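Side-chain contacts in threonine phosphate decarboxylase-like enzyme (Sulfurospirillum multivorans, PDB 6OUX), which catalyses the pyridoxal phosphate-dependent decarboxylation of L-serine O-phosphate to ethanolamine O-phosphate, a precursor in norcobamide biosynthesis: residues V354-M357 with A358-I361; E57-L60 with D61-R65. All blocks are in the same frame, centred on the assembly; numbering follows the deposited sequence.

Contact 1: residues V354-M357 with A358-I361; sequences VRTM and ADKI
Arg-355 meets Asp-359 end-on, guanidinium against carboxylate, where strand 352-356 runs out into a type I beta turn from Met-357 to Lys-360. NH1 of Arg-355 donates to OD1 of Asp-359 over 2.9 Å, nearly straight and in the guanidinium plane. NH2 of Arg-355 reaches OD2 of Asp-359 at 3.0 Å, less straight, on the syn lone pair. The two groups are not coplanar: their planes stand 34° apart, and the side chains cross at about a right angle. CG of Arg-355 points away from the backbone N (chi1 -179°), and the chain bends at chi2, which swings the guanidinium forward toward Asp-359. NH1 of Arg-355 also donates to the carbonyl O of Thr-356, at 2.7 Å, and NH2 to the carbonyl of Gly-25.

Thr-356 also bonds into the turn: its OG1 accepts the backbone N-H of Ala-358 at 3.0 Å. The turn itself is closed by N of Lys-360 on O of Met-357, at 2.9 Å. Lys-360 crosses Met-357 obliquely, with CE of Met-357 beside its CG. NZ of Lys-360 lies 4.3 Å from NH2 of Arg-355, but is held by the carbonyls of Ala-24 and Phe-131 and lies against the Phe-131 ring. Were Arg-355 an alanine, the Asp-359 carboxylate would probably lose its charge partner and the Thr-356 carbonyl this donor.

Arg-355 is a binding residue for O-phospho-L-serine. The carboxylate probably offsets part of the positive charge here, and together with the two carbonyls it limits rotation of the guanidinium.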
loop_
_atom_site.group_PDB
_atom_site.type_symbol
_atom_site.label_atom_id
_atom_site.label_comp_id
_atom_site.label_asym_id
_atom_site.label_seq_id
_atom_site.Cartn_x
_atom_site.Cartn_y
_atom_site.Cartn_z
ATOM N N VAL A 354 6.757 13.085 22.593
ATOM C CA VAL A 354 7.280 11.737 22.866
ATOM C C VAL A 354 6.084 10.815 23.142
ATOM O O VAL A 354 4.952 11.293 23.277
ATOM C CB VAL A 354 8.328 11.691 24.006
ATOM C CG1 VAL A 354 9.435 12.676 23.754
ATOM C CG2 VAL A 354 7.729 11.913 25.407
ATOM N N ARG A 355 6.322 9.504 23.149
ATOM C CA ARG A 355 5.252 8.497 23.116
ATOM C C ARG A 355 5.106 7.915 24.521
ATOM O O ARG A 355 6.079 7.410 25.140
ATOM C CB ARG A 355 5.570 7.428 21.999
ATOM C CG ARG A 355 4.582 6.264 21.746
ATOM C CD ARG A 355 3.215 6.845 21.512
ATOM N NE ARG A 355 2.192 5.942 20.997
ATOM C CZ ARG A 355 1.505 5.049 21.717
ATOM N NH1 ARG A 355 1.814 4.802 22.991
ATOM N NH2 ARG A 355 0.530 4.359 21.122
ATOM N N THR A 356 3.909 8.007 25.066
ATOM C CA THR A 356 3.631 7.276 26.312
ATOM C C THR A 356 3.741 5.747 26.168
ATOM O O THR A 356 3.400 5.158 25.112
ATOM C CB THR A 356 2.240 7.596 26.878
ATOM O OG1 THR A 356 2.139 7.012 28.169
ATOM C CG2 THR A 356 1.103 7.064 26.022
ATOM N N MET A 357 4.138 5.095 27.271
ATOM C CA MET A 357 4.019 3.610 27.353
ATOM C C MET A 357 2.821 3.103 28.139
ATOM O O MET A 357 2.574 1.878 28.177
ATOM C CB MET A 357 5.284 3.002 27.902
ATOM C CG MET A 357 6.414 3.269 26.920
ATOM S SD MET A 357 6.698 2.249 25.467
ATOM C CE MET A 357 5.833 3.018 24.176
ATOM N N ALA A 358 1.964 4.036 28.578
ATOM C CA ALA A 358 0.774 3.706 29.399
ATOM C C ALA A 358 -0.162 2.699 28.729
ATOM O O ALA A 358 -0.788 1.903 29.391
ATOM C CB ALA A 358 0.002 4.994 29.733
ATOM N N ASP A 359 -0.237 2.696 27.411
ATOM C CA ASP A 359 -1.146 1.781 26.724
ATOM C C ASP A 359 -0.504 0.463 26.261
ATOM O O ASP A 359 -1.070 -0.236 25.430
ATOM C CB ASP A 359 -1.745 2.485 25.508
ATOM C CG ASP A 359 -0.684 2.917 24.462
ATOM O OD1 ASP A 359 0.537 2.982 24.775
ATOM O OD2 ASP A 359 -1.091 3.208 23.323
ATOM N N LYS A 360 0.702 0.173 26.706
ATOM C CA LYS A 360 1.416 -1.009 26.230
ATOM C C LYS A 360 1.475 -1.951 27.351
ATOM O O LYS A 360 2.124 -1.652 28.341
ATOM C CB LYS A 360 2.817 -0.643 25.745
ATOM C CG LYS A 360 2.811 0.249 24.507
ATOM C CD LYS A 360 1.899 -0.297 23.396
ATOM C CE LYS A 360 1.849 0.697 22.236
ATOM N NZ LYS A 360 1.049 0.100 21.131
ATOM N N ILE A 361 0.799 -3.100 27.218
ATOM C CA ILE A 361 0.656 -4.029 28.351
ATOM C C ILE A 361 1.979 -4.690 28.585
ATOM O O ILE A 361 2.684 -5.023 27.656
ATOM C CB ILE A 361 -0.498 -5.057 28.182
ATOM C CG1 ILE A 361 -1.863 -4.340 28.042
ATOM C CG2 ILE A 361 -0.544 -6.045 29.368
ATOM C CD1 ILE A 361 -2.135 -3.191 29.026
#

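Contact 2: residues E57-L60 with D61-R65; sequences ELVL and DYIDR
Leu-58 and Tyr-62 lie side by side one turn apart on helix 53-68, an alpha helix, and point the same way. The leucine CD1 touches CE1 of the Tyr-62 ring at 3.9 Å. CG of Leu-58 lies anti to the backbone N (chi1 -176°), which carries its methyl forward along the helix to the ring. One residue on, CG1 of Val-59 meets CD1 of Ile-63 at 4.1 Å, the two chains crossing at a slant.

Backbone bonds set this spacing. N of Tyr-62 donates to O of Leu-58 at 3.1 Å, and N of Ile-63 to O of Val-59 at 3.0 Å. The same pattern joins Asp-61 to Glu-57 and Asp-64 to Leu-60. The carbonyl O of Leu-58 also sits in the plane of the Tyr-62 ring, at its edge, 3.3 Å from CD1 of Tyr-62.

Farther out, helices 277-286 and 289-314 pack on this side of the helix. Phe-291 meets the Tyr-62 ring edge-to-face, Tyr-281 touches both Tyr-62 and Ile-63, and Phe-286 packs on Val-59. Ile-63 and Asp-64 also pack on Tyr-73 of the second subunit, so the helix takes part in the dimer contact.

Arg-65 folds back along the helix to form a salt bridge with Asp-61. NH2 of Arg-65 donates to OD2 of Asp-61 at 3.2 Å, with a nearly straight N-H...O angle of 170°, in the guanidinium plane but from above the carboxylate plane. That same NH2 of Arg-65 stands 3.7 Å above the plane of the Tyr-62 ring, over its centre.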
loop_
_atom_site.group_PDB
_atom_site.type_symbol
_atom_site.label_atom_id
_atom_site.label_comp_id
_atom_site.label_asym_id
_atom_site.label_seq_id
_atom_site.Cartn_x
_atom_site.Cartn_y
_atom_site.Cartn_z
ATOM N N GLU A 57 17.533 12.511 5.227
ATOM C CA GLU A 57 18.129 13.667 4.519
ATOM C C GLU A 57 18.881 13.175 3.306
ATOM O O GLU A 57 18.717 13.743 2.247
ATOM C CB GLU A 57 19.098 14.516 5.398
ATOM C CG GLU A 57 18.470 15.104 6.652
ATOM C CD GLU A 57 19.195 16.285 7.288
ATOM O OE1 GLU A 57 20.342 16.623 6.891
ATOM O OE2 GLU A 57 18.608 16.873 8.232
ATOM N N LEU A 58 19.628 12.066 3.432
ATOM C CA LEU A 58 20.311 11.450 2.292
ATOM C C LEU A 58 19.371 11.059 1.169
ATOM O O LEU A 58 19.590 11.422 0.024
ATOM C CB LEU A 58 21.126 10.239 2.704
ATOM C CG LEU A 58 21.993 9.535 1.634
ATOM C CD1 LEU A 58 23.120 10.467 1.277
ATOM C CD2 LEU A 58 22.534 8.213 2.193
ATOM N N VAL A 59 18.321 10.306 1.511
ATOM C CA VAL A 59 17.316 9.905 0.529
ATOM C C VAL A 59 16.623 11.094 -0.105
ATOM O O VAL A 59 16.447 11.097 -1.310
ATOM C CB VAL A 59 16.297 8.924 1.134
ATOM C CG1 VAL A 59 15.268 8.490 0.079
ATOM C CG2 VAL A 59 17.007 7.662 1.588
ATOM N N LEU A 60 16.208 12.102 0.672
ATOM C CA LEU A 60 15.568 13.313 0.098
ATOM C C LEU A 60 16.495 14.032 -0.888
ATOM O O LEU A 60 16.052 14.583 -1.917
ATOM C CB LEU A 60 15.120 14.281 1.170
ATOM C CG LEU A 60 13.907 13.781 1.991
ATOM C CD1 LEU A 60 13.781 14.621 3.242
ATOM C CD2 LEU A 60 12.650 13.826 1.095
ATOM N N ASP A 61 17.790 13.986 -0.609
ATOM C CA ASP A 61 18.776 14.647 -1.437
ATOM C C ASP A 61 18.889 13.929 -2.756
ATOM O O ASP A 61 18.967 14.596 -3.757
ATOM C CB ASP A 61 20.134 14.708 -0.728
ATOM C CG ASP A 61 21.158 15.425 -1.521
ATOM O OD1 ASP A 61 21.002 16.646 -1.748
ATOM O OD2 ASP A 61 22.068 14.755 -1.940
ATOM N N TYR A 62 18.886 12.586 -2.778
ATOM C CA TYR A 62 18.822 11.847 -4.004
ATOM C C TYR A 62 17.532 12.113 -4.802
ATOM O O TYR A 62 17.561 12.248 -6.047
ATOM C CB TYR A 62 18.992 10.341 -3.787
ATOM C CG TYR A 62 20.404 9.846 -3.677
ATOM C CD1 TYR A 62 21.080 9.775 -2.463
ATOM C CD2 TYR A 62 21.051 9.395 -4.780
ATOM C CE1 TYR A 62 22.354 9.283 -2.380
ATOM C CE2 TYR A 62 22.321 8.898 -4.711
ATOM C CZ TYR A 62 22.963 8.860 -3.519
ATOM O OH TYR A 62 24.192 8.354 -3.530
ATOM N N ILE A 63 16.410 12.229 -4.088
ATOM C CA ILE A 63 15.156 12.565 -4.727
ATOM C C ILE A 63 15.241 13.972 -5.404
ATOM O O ILE A 63 14.882 14.126 -6.555
ATOM C CB ILE A 63 14.005 12.449 -3.753
ATOM C CG1 ILE A 63 13.829 10.987 -3.364
ATOM C CG2 ILE A 63 12.728 12.993 -4.380
ATOM C CD1 ILE A 63 12.775 10.754 -2.293
ATOM N N ASP A 64 15.715 14.957 -4.661
ATOM C CA ASP A 64 15.817 16.288 -5.155
ATOM C C ASP A 64 16.672 16.305 -6.389
ATOM O O ASP A 64 16.269 16.896 -7.397
ATOM C CB ASP A 64 16.420 17.197 -4.094
ATOM C CG ASP A 64 16.460 18.659 -4.499
ATOM O OD1 ASP A 64 15.696 19.069 -5.363
ATOM O OD2 ASP A 64 17.287 19.415 -3.935
ATOM N N ARG A 65 17.847 15.677 -6.301
ATOM C CA ARG A 65 18.839 15.743 -7.366
ATOM C C ARG A 65 18.420 14.910 -8.566
ATOM O O ARG A 65 18.599 15.340 -9.701
ATOM C CB ARG A 65 20.270 15.382 -6.897
ATOM C CG ARG A 65 20.925 16.401 -5.915
ATOM C CD ARG A 65 22.080 15.847 -4.974
ATOM N NE ARG A 65 22.620 14.823 -5.772
ATOM C CZ ARG A 65 22.693 13.528 -5.597
ATOM N NH1 ARG A 65 23.078 12.925 -6.658
ATOM N NH2 ARG A 65 22.560 12.861 -4.461
#

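In the fold
Both contacts are local and belong to the same aminotransferase class I and II fold, but they lie on opposite sides of the chain's centre. Their centres are 33 Å apart and their nearest atoms about 19 Å apart, without touching. Contact 1 belongs to the substrate site. Besides holding Arg-355, it places the side chain of Met-357 about 4 Å from that of Arg-369 and about 7 Å from that of Asn-181, two further residues of the O-phospho-L-serine site. Contact 2 lies away from these residues, at a part of the fold that meets the second subunit. The second subunit of the dimer does not touch contact 1.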